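Local coordinates for periplasmic binding protein (Pseudomonas aeruginosa, PDB 2R79) that binds heme in the periplasm and probably delivers it to an inner-membrane ABC transporter for uptake, at residues A[60-65]-A[105-110]; A[142-147]-A[257-262]; A[169-174]-A[253-258]. All blocks are in the same frame, centred on the assembly; numbering follows the deposited sequence.

In the fold
All three contacts are buried and lie away from the heme-binding residues, but they serve two regions of the fold. Contact 1 packs helix 94-108 on the parallel sheet that holds strand 62-65. Contacts 2 and 3 lie on the opposite side of the chain's centre, about 33 to 37 Å from contact 1 between centres. Only 6 Å separates their centres, and both use helix 248-259: contact 2 sets its C-terminal end on strand 143-150, and contact 3 sets its last turns against the end of helix 163-170. Contacts 1 and 2 are apolar between segments; contact 3 adds a backbone carbonyl, with a sulfate nearby, and Tyr260 OH probably bonds Gly172 O, joining contacts 2 and 3.

Contact 1 (A[60-65]-A[105-110]); sequences PDILIG and GDWLGV
Ile62 and Ile64 meet the six-membered ring of Trp107, whose indole carries the whole helical side of this small contact. The closer approach is by the end of Ile62: its CD1 lies 4.0 Å from Trp107 CE3 and stands about 3.9 Å off the indole plane, displaced toward the rim. Ile62 reaches that far because its chain is fully extended, with CG1 anti to the backbone N (chi1 179°) and the outer bond likewise extended, and it crosses the tryptophan side chain at about a right angle. Ile64 contributes its short branch instead, CG2 lying 4.2 Å from Trp107 CZ3. Being two residues apart on the strand, the isoleucines turn to the same face of the sheet, and their different branches fit one indole; the contact between the two segments is apolar.

Behind the indole, the helix finishes in a Schellman motif. Gly109, with positive phi, turns the backbone out of the helix, and Val110 N is bonded to Gly105 O at 2.9 Å while Gly109 N is bonded to Asp106 O at 3.1 Å. Val110 then serves as N-cap of the long helix 111-135. Arg84 makes a cation-pi contact with Trp107, adding a polar neighbour to the otherwise apolar cluster.

Strand 62-65 runs between strands 5-7 and 85-87 of the four-stranded parallel sheet, bonded through its backbone to both. Trp5 on the first of these touches Ile62, Trp107 and Leu108, and Trp107 also touches Glu86 of strand 85-87, so its indole spans strands 5-7, 62-65 and 85-87.

Contact 2 (A[142-147]-A[257-262]); sequences PGVLLV and AAFYPS
At the C-terminal end of helix 248-259, Phe259 and, just past the helix, Tyr260 pack against Pro142, just before strand 143-150, and Val144 within it; this helix-on-sheet contact belongs to the region built round the mixed sheet. Both methyls of Val144 approach the phenyl ring. CG2 sits over one face, 4.1 Å from Phe259 CE2 and offset toward the rim, while CG1, anti to the backbone N (chi1 178°), comes near Phe259 CZ at 4.2 Å.

The Pro142 ring lies alongside both aromatic residues and crosses each at about a right angle. Its CG is 4.1 Å from Phe259 CB, and its CD lies 4.0 Å from Tyr260 CZ. Tyr260, the first residue to leave the helical conformation, brings the far end of its phenol to the proline. Leu168 of helix 163-170 and Val199 of strand 197-202 also touch Phe259, whereas the Tyr260 side chain leans on Trp131, Ile132 and Ala135 of helix 111-135.

Across the two segments the chemistry is apolar, and the buried polar groups are satisfied by other residues. Tyr260 OH is probably hydrogen-bonded to Gly172 O and also to Gln136 NE2, while Phe259 O, at the helix end, accepts from Gln139 NE2. The phenol is therefore held by bonds at its hydroxyl and by van der Waals contact along its ring.

Contact 3 (A[169-174]-A[253-258]); sequences NRAGAR and AALSAA. With SO4 (sulfate ion), chain C.
Ala171 fits directly against the last turns of helix 248-259, between Leu255 and Ser256, and the backbones come close: the nearest CA atoms, of Ala171 and Ser256, are 4.7 Å apart. Ala171 CB meets Leu255 CB at 3.8 Å. On its other flank the carbonyl O of Ala171 lies 3.3 Å from Ser256 CB and makes a bent CA-H...O contact with Ser256 CA (3.5 Å, 126° at the hydrogen). The small side chains of Ala171 and Ser256 are consistent with this closeness. With chi1 at 64°, Ser256 OG is tucked between its own backbone N and carbonyl carbon, and it bonds to Leu252 O one turn earlier.

Beyond this close packing, the partly exposed Arg170, which does not touch 253-258, reaches to a sulfate, probably from the crystallisation liquor. Its NH2 gives a bent bond of 2.7 Å to O3 of the ion, which lies at the guanidinium edge, near its plane; Trp166 NE1 and Leu94 N bind the same sulfate.

Helix 163-170 ends here in a Schellman motif at Gly172, before the chain enters strand 174-175. Helix 111-135 flanks both partners through Leu125 and Trp131, while Leu275 of strand 275-276 touches Leu255.

Contact 1 (A[60-65]-A[105-110])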
loop_
_atom_site.group_PDB
_atom_site.type_symbol
_atom_site.label_atom_id
_atom_site.label_comp_id
_atom_site.label_asym_id
_atom_site.label_seq_id
_atom_site.Cartn_x
_atom_site.Cartn_y
_atom_site.Cartn_z
ATOM N N PRO A 60 -21.002 32.541 2.406
ATOM C CA PRO A 60 -21.256 32.172 1.011
ATOM C C PRO A 60 -22.005 33.217 0.193
ATOM O O PRO A 60 -22.919 33.881 0.693
ATOM C CB PRO A 60 -22.064 30.891 1.150
ATOM C CG PRO A 60 -22.907 31.191 2.348
ATOM C CD PRO A 60 -21.900 31.797 3.311
ATOM N N ASP A 61 -21.612 33.361 -1.068
ATOM C CA ASP A 61 -22.282 34.287 -1.962
ATOM C C ASP A 61 -23.454 33.536 -2.581
ATOM O O ASP A 61 -24.442 34.137 -3.001
ATOM C CB ASP A 61 -21.338 34.757 -3.067
ATOM C CG ASP A 61 -20.308 35.747 -2.571
ATOM O OD1 ASP A 61 -20.714 36.781 -1.996
ATOM O OD2 ASP A 61 -19.097 35.501 -2.761
ATOM N N ILE A 62 -23.344 32.213 -2.624
ATOM C CA ILE A 62 -24.397 31.403 -3.205
ATOM C C ILE A 62 -24.437 29.992 -2.650
ATOM O O ILE A 62 -23.410 29.397 -2.344
ATOM C CB ILE A 62 -24.240 31.324 -4.745
ATOM C CG1 ILE A 62 -25.341 30.447 -5.346
ATOM C CG2 ILE A 62 -22.871 30.774 -5.100
ATOM C CD1 ILE A 62 -25.308 30.377 -6.863
ATOM N N LEU A 63 -25.647 29.473 -2.504
ATOM C CA LEU A 63 -25.854 28.121 -2.024
ATOM C C LEU A 63 -26.648 27.406 -3.109
ATOM O O LEU A 63 -27.729 27.855 -3.485
ATOM C CB LEU A 63 -26.653 28.114 -0.715
ATOM C CG LEU A 63 -27.149 26.726 -0.281
ATOM C CD1 LEU A 63 -25.966 25.779 -0.134
ATOM C CD2 LEU A 63 -27.915 26.826 1.027
ATOM N N ILE A 64 -26.105 26.309 -3.621
ATOM C CA ILE A 64 -26.793 25.555 -4.654
ATOM C C ILE A 64 -27.151 24.160 -4.157
ATOM O O ILE A 64 -26.435 23.566 -3.348
ATOM C CB ILE A 64 -25.937 25.431 -5.950
ATOM C CG1 ILE A 64 -24.670 24.620 -5.680
ATOM C CG2 ILE A 64 -25.552 26.818 -6.459
ATOM C CD1 ILE A 64 -23.843 24.362 -6.927
ATOM N N GLY A 65 -28.276 23.652 -4.643
ATOM C CA GLY A 65 -28.732 22.329 -4.262
ATOM C C GLY A 65 -29.915 21.950 -5.126
ATOM O O GLY A 65 -30.328 22.728 -5.987
ATOM N N GLY A 105 -23.121 27.220 -15.792
ATOM C CA GLY A 105 -22.249 27.896 -16.729
ATOM C C GLY A 105 -22.352 29.402 -16.584
ATOM O O GLY A 105 -21.338 30.097 -16.541
ATOM N N ASP A 106 -23.579 29.908 -16.492
ATOM C CA ASP A 106 -23.795 31.340 -16.363
ATOM C C ASP A 106 -23.277 31.922 -15.055
ATOM O O ASP A 106 -22.575 32.931 -15.070
ATOM C CB ASP A 106 -25.281 31.683 -16.522
ATOM C CG ASP A 106 -25.775 31.514 -17.955
ATOM O OD1 ASP A 106 -24.945 31.558 -18.890
ATOM O OD2 ASP A 106 -27.002 31.351 -18.147
ATOM N N TRP A 107 -23.617 31.308 -13.929
ATOM C CA TRP A 107 -23.152 31.829 -12.646
ATOM C C TRP A 107 -21.638 31.703 -12.488
ATOM O O TRP A 107 -21.040 32.369 -11.645
ATOM C CB TRP A 107 -23.840 31.118 -11.475
ATOM C CG TRP A 107 -25.335 31.129 -11.529
ATOM C CD1 TRP A 107 -26.133 32.131 -12.004
ATOM C CD2 TRP A 107 -26.217 30.090 -11.086
ATOM N NE1 TRP A 107 -27.459 31.778 -11.889
ATOM C CE2 TRP A 107 -27.539 30.530 -11.330
ATOM C CE3 TRP A 107 -26.021 28.827 -10.507
ATOM C CZ2 TRP A 107 -28.663 29.750 -11.015
ATOM C CZ3 TRP A 107 -27.142 28.049 -10.193
ATOM C CH2 TRP A 107 -28.444 28.517 -10.451
ATOM N N LEU A 108 -21.022 30.856 -13.305
ATOM C CA LEU A 108 -19.578 30.624 -13.247
ATOM C C LEU A 108 -18.842 31.461 -14.293
ATOM O O LEU A 108 -17.622 31.619 -14.234
ATOM C CB LEU A 108 -19.297 29.135 -13.482
ATOM C CG LEU A 108 -18.576 28.244 -12.462
ATOM C CD1 LEU A 108 -18.700 28.763 -11.041
ATOM C CD2 LEU A 108 -19.164 26.840 -12.582
ATOM N N GLY A 109 -19.591 31.977 -15.262
ATOM C CA GLY A 109 -19.001 32.789 -16.308
ATOM C C GLY A 109 -18.332 32.010 -17.422
ATOM O O GLY A 109 -17.442 32.529 -18.092
ATOM N N VAL A 110 -18.750 30.765 -17.633
ATOM C CA VAL A 110 -18.170 29.947 -18.698
ATOM C C VAL A 110 -19.252 29.230 -19.502
ATOM O O VAL A 110 -19.233 28.006 -19.645
ATOM C CB VAL A 110 -17.183 28.901 -18.125
ATOM C CG1 VAL A 110 -15.909 29.590 -17.653
ATOM C CG2 VAL A 110 -17.827 28.155 -16.976
#

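Contact 2 (A[142-147]-A[257-262])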
loop_
_atom_site.group_PDB
_atom_site.type_symbol
_atom_site.label_atom_id
_atom_site.label_comp_id
_atom_site.label_asym_id
_atom_site.label_seq_id
_atom_site.Cartn_x
_atom_site.Cartn_y
_atom_site.Cartn_z
ATOM N N PRO A 142 -30.896 -8.016 -19.958
ATOM C CA PRO A 142 -31.206 -8.722 -18.709
ATOM C C PRO A 142 -32.118 -7.955 -17.742
ATOM O O PRO A 142 -32.055 -6.723 -17.655
ATOM C CB PRO A 142 -29.825 -8.946 -18.110
ATOM C CG PRO A 142 -29.123 -7.654 -18.473
ATOM C CD PRO A 142 -29.524 -7.471 -19.931
ATOM N N GLY A 143 -32.963 -8.693 -17.021
ATOM C CA GLY A 143 -33.831 -8.075 -16.029
ATOM C C GLY A 143 -32.987 -7.838 -14.786
ATOM O O GLY A 143 -32.358 -8.767 -14.279
ATOM N N VAL A 144 -32.972 -6.609 -14.280
ATOM C CA VAL A 144 -32.143 -6.281 -13.124
ATOM C C VAL A 144 -32.856 -5.432 -12.079
ATOM O O VAL A 144 -33.868 -4.794 -12.364
ATOM C CB VAL A 144 -30.868 -5.517 -13.596
ATOM C CG1 VAL A 144 -29.998 -5.112 -12.408
ATOM C CG2 VAL A 144 -30.076 -6.388 -14.566
ATOM N N LEU A 145 -32.325 -5.440 -10.860
ATOM C CA LEU A 145 -32.866 -4.628 -9.778
ATOM C C LEU A 145 -31.728 -3.776 -9.217
ATOM O O LEU A 145 -30.588 -4.230 -9.148
ATOM C CB LEU A 145 -33.441 -5.509 -8.664
ATOM C CG LEU A 145 -34.734 -6.266 -8.976
ATOM C CD1 LEU A 145 -35.033 -7.255 -7.861
ATOM C CD2 LEU A 145 -35.880 -5.275 -9.133
ATOM N N LEU A 146 -32.044 -2.541 -8.842
ATOM C CA LEU A 146 -31.072 -1.614 -8.253
ATOM C C LEU A 146 -31.629 -1.291 -6.865
ATOM O O LEU A 146 -32.760 -0.825 -6.740
ATOM C CB LEU A 146 -30.989 -0.334 -9.095
ATOM C CG LEU A 146 -30.070 0.875 -8.825
ATOM C CD1 LEU A 146 -29.936 1.153 -7.353
ATOM C CD2 LEU A 146 -28.724 0.636 -9.435
ATOM N N VAL A 147 -30.848 -1.538 -5.824
ATOM C CA VAL A 147 -31.316 -1.261 -4.473
ATOM C C VAL A 147 -30.391 -0.330 -3.711
ATOM O O VAL A 147 -29.171 -0.394 -3.861
ATOM C CB VAL A 147 -31.471 -2.560 -3.648
ATOM C CG1 VAL A 147 -32.467 -3.496 -4.319
ATOM C CG2 VAL A 147 -30.126 -3.243 -3.496
ATOM N N ALA A 257 -20.818 -3.500 -19.261
ATOM C CA ALA A 257 -19.846 -4.570 -19.495
ATOM C C ALA A 257 -20.233 -5.779 -18.633
ATOM O O ALA A 257 -20.110 -6.930 -19.063
ATOM C CB ALA A 257 -18.435 -4.100 -19.148
ATOM N N ALA A 258 -20.708 -5.512 -17.418
ATOM C CA ALA A 258 -21.139 -6.578 -16.509
ATOM C C ALA A 258 -22.468 -7.185 -16.984
ATOM O O ALA A 258 -22.719 -8.372 -16.781
ATOM C CB ALA A 258 -21.300 -6.032 -15.100
ATOM N N PHE A 259 -23.309 -6.359 -17.614
ATOM C CA PHE A 259 -24.611 -6.801 -18.118
ATOM C C PHE A 259 -24.516 -7.617 -19.415
ATOM O O PHE A 259 -25.375 -8.455 -19.688
ATOM C CB PHE A 259 -25.530 -5.591 -18.331
ATOM C CG PHE A 259 -25.968 -4.913 -17.048
ATOM C CD1 PHE A 259 -26.548 -3.650 -17.082
ATOM C CD2 PHE A 259 -25.814 -5.543 -15.813
ATOM C CE1 PHE A 259 -26.969 -3.017 -15.907
ATOM C CE2 PHE A 259 -26.231 -4.923 -14.631
ATOM C CZ PHE A 259 -26.810 -3.657 -14.681
ATOM N N TYR A 260 -23.479 -7.358 -20.213
ATOM C CA TYR A 260 -23.253 -8.081 -21.468
ATOM C C TYR A 260 -21.812 -8.565 -21.444
ATOM O O TYR A 260 -20.969 -8.052 -22.174
ATOM C CB TYR A 260 -23.452 -7.166 -22.678
ATOM C CG TYR A 260 -24.842 -6.618 -22.805
ATOM C CD1 TYR A 260 -25.224 -5.466 -22.120
ATOM C CD2 TYR A 260 -25.806 -7.294 -23.556
ATOM C CE1 TYR A 260 -26.539 -5.003 -22.172
ATOM C CE2 TYR A 260 -27.115 -6.841 -23.614
ATOM C CZ TYR A 260 -27.475 -5.696 -22.920
ATOM O OH TYR A 260 -28.770 -5.238 -22.988
ATOM N N PRO A 261 -21.516 -9.566 -20.607
ATOM C CA PRO A 261 -20.166 -10.126 -20.468
ATOM C C PRO A 261 -19.528 -10.689 -21.733
ATOM O O PRO A 261 -18.310 -10.833 -21.796
ATOM C CB PRO A 261 -20.341 -11.181 -19.377
ATOM C CG PRO A 261 -21.749 -11.630 -19.565
ATOM C CD PRO A 261 -22.487 -10.338 -19.810
ATOM N N SER A 262 -20.346 -11.004 -22.732
ATOM C CA SER A 262 -19.849 -11.554 -23.993
ATOM C C SER A 262 -19.587 -10.491 -25.044
ATOM O O SER A 262 -19.584 -10.782 -26.239
ATOM C CB SER A 262 -20.838 -12.567 -24.563
ATOM O OG SER A 262 -20.964 -13.671 -23.694
#

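Contact 3 (A[169-174]-A[253-258])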
loop_
_atom_site.group_PDB
_atom_site.type_symbol
_atom_site.label_atom_id
_atom_site.label_comp_id
_atom_site.label_asym_id
_atom_site.label_seq_id
_atom_site.Cartn_x
_atom_site.Cartn_y
_atom_site.Cartn_z
ATOM N N ASN A 169 -31.403 1.540 -17.269
ATOM C CA ASN A 169 -31.815 1.609 -18.664
ATOM C C ASN A 169 -30.669 2.001 -19.579
ATOM O O ASN A 169 -30.431 1.355 -20.595
ATOM C CB ASN A 169 -32.978 2.591 -18.842
ATOM C CG ASN A 169 -34.283 2.053 -18.272
ATOM O OD1 ASN A 169 -34.693 0.930 -18.586
ATOM N ND2 ASN A 169 -34.943 2.849 -17.431
ATOM N N ARG A 170 -29.946 3.051 -19.211
ATOM C CA ARG A 170 -28.835 3.510 -20.023
ATOM C C ARG A 170 -27.713 2.495 -20.120
ATOM O O ARG A 170 -26.915 2.553 -21.049
ATOM C CB ARG A 170 -28.304 4.831 -19.480
ATOM C CG ARG A 170 -29.264 5.990 -19.678
ATOM C CD ARG A 170 -29.266 6.438 -21.112
ATOM N NE ARG A 170 -30.145 7.578 -21.324
ATOM C CZ ARG A 170 -30.096 8.356 -22.402
ATOM N NH1 ARG A 170 -29.206 8.113 -23.359
ATOM N NH2 ARG A 170 -30.935 9.375 -22.529
ATOM N N ALA A 171 -27.647 1.562 -19.176
ATOM C CA ALA A 171 -26.604 0.538 -19.209
ATOM C C ALA A 171 -27.056 -0.721 -19.950
ATOM O O ALA A 171 -26.339 -1.714 -19.990
ATOM C CB ALA A 171 -26.148 0.186 -17.788
ATOM N N GLY A 172 -28.254 -0.683 -20.525
ATOM C CA GLY A 172 -28.747 -1.829 -21.274
ATOM C C GLY A 172 -29.553 -2.882 -20.527
ATOM O O GLY A 172 -29.787 -3.961 -21.057
ATOM N N ALA A 173 -29.991 -2.585 -19.310
ATOM C CA ALA A 173 -30.764 -3.555 -18.538
ATOM C C ALA A 173 -32.235 -3.174 -18.493
ATOM O O ALA A 173 -32.603 -2.061 -18.868
ATOM C CB ALA A 173 -30.215 -3.649 -17.121
ATOM N N ARG A 174 -33.067 -4.114 -18.048
ATOM C CA ARG A 174 -34.512 -3.890 -17.898
ATOM C C ARG A 174 -34.798 -3.818 -16.405
ATOM O O ARG A 174 -34.559 -4.789 -15.681
ATOM C CB ARG A 174 -35.318 -5.053 -18.482
ATOM C CG ARG A 174 -35.230 -5.208 -19.993
ATOM C CD ARG A 174 -36.374 -4.518 -20.708
ATOM N NE ARG A 174 -36.415 -4.894 -22.119
ATOM C CZ ARG A 174 -35.688 -4.325 -23.081
ATOM N NH1 ARG A 174 -34.850 -3.334 -22.796
ATOM N NH2 ARG A 174 -35.792 -4.759 -24.331
ATOM N N ALA A 253 -20.361 2.429 -18.528
ATOM C CA ALA A 253 -19.457 1.541 -19.258
ATOM C C ALA A 253 -19.153 0.295 -18.452
ATOM O O ALA A 253 -19.097 -0.805 -18.991
ATOM C CB ALA A 253 -18.156 2.266 -19.604
ATOM N N ALA A 254 -18.953 0.473 -17.155
ATOM C CA ALA A 254 -18.658 -0.646 -16.278
ATOM C C ALA A 254 -19.891 -1.537 -16.127
ATOM O O ALA A 254 -19.797 -2.756 -16.266
ATOM C CB ALA A 254 -18.200 -0.132 -14.918
ATOM N N LEU A 255 -21.046 -0.934 -15.855
ATOM C CA LEU A 255 -22.278 -1.708 -15.704
ATOM C C LEU A 255 -22.662 -2.482 -16.960
ATOM O O LEU A 255 -22.975 -3.671 -16.889
ATOM C CB LEU A 255 -23.448 -0.801 -15.309
ATOM C CG LEU A 255 -23.576 -0.455 -13.830
ATOM C CD1 LEU A 255 -24.644 0.594 -13.650
ATOM C CD2 LEU A 255 -23.913 -1.707 -13.032
ATOM N N SER A 256 -22.644 -1.811 -18.110
ATOM C CA SER A 256 -23.024 -2.470 -19.354
ATOM C C SER A 256 -22.080 -3.617 -19.676
ATOM O O SER A 256 -22.493 -4.610 -20.275
ATOM C CB SER A 256 -23.099 -1.459 -20.520
ATOM O OG SER A 256 -21.846 -0.868 -20.819
ATOM N N ALA A 257 -20.818 -3.500 -19.261
ATOM C CA ALA A 257 -19.846 -4.570 -19.495
ATOM C C ALA A 257 -20.233 -5.779 -18.633
ATOM O O ALA A 257 -20.110 -6.930 -19.063
ATOM C CB ALA A 257 -18.435 -4.100 -19.148
ATOM N N ALA A 258 -20.708 -5.512 -17.418
ATOM C CA ALA A 258 -21.139 -6.578 -16.509
ATOM C C ALA A 258 -22.468 -7.185 -16.984
ATOM O O ALA A 258 -22.719 -8.372 -16.781
ATOM C CB ALA A 258 -21.300 -6.032 -15.100
HETATM S S SO4 C . -33.764 10.952 -20.648
HETATM O O1 SO4 C . -34.344 12.190 -21.265
HETATM O O2 SO4 C . -34.719 10.312 -19.676
HETATM O O3 SO4 C . -33.453 10.025 -21.779
HETATM O O4 SO4 C . -32.476 11.240 -19.945
#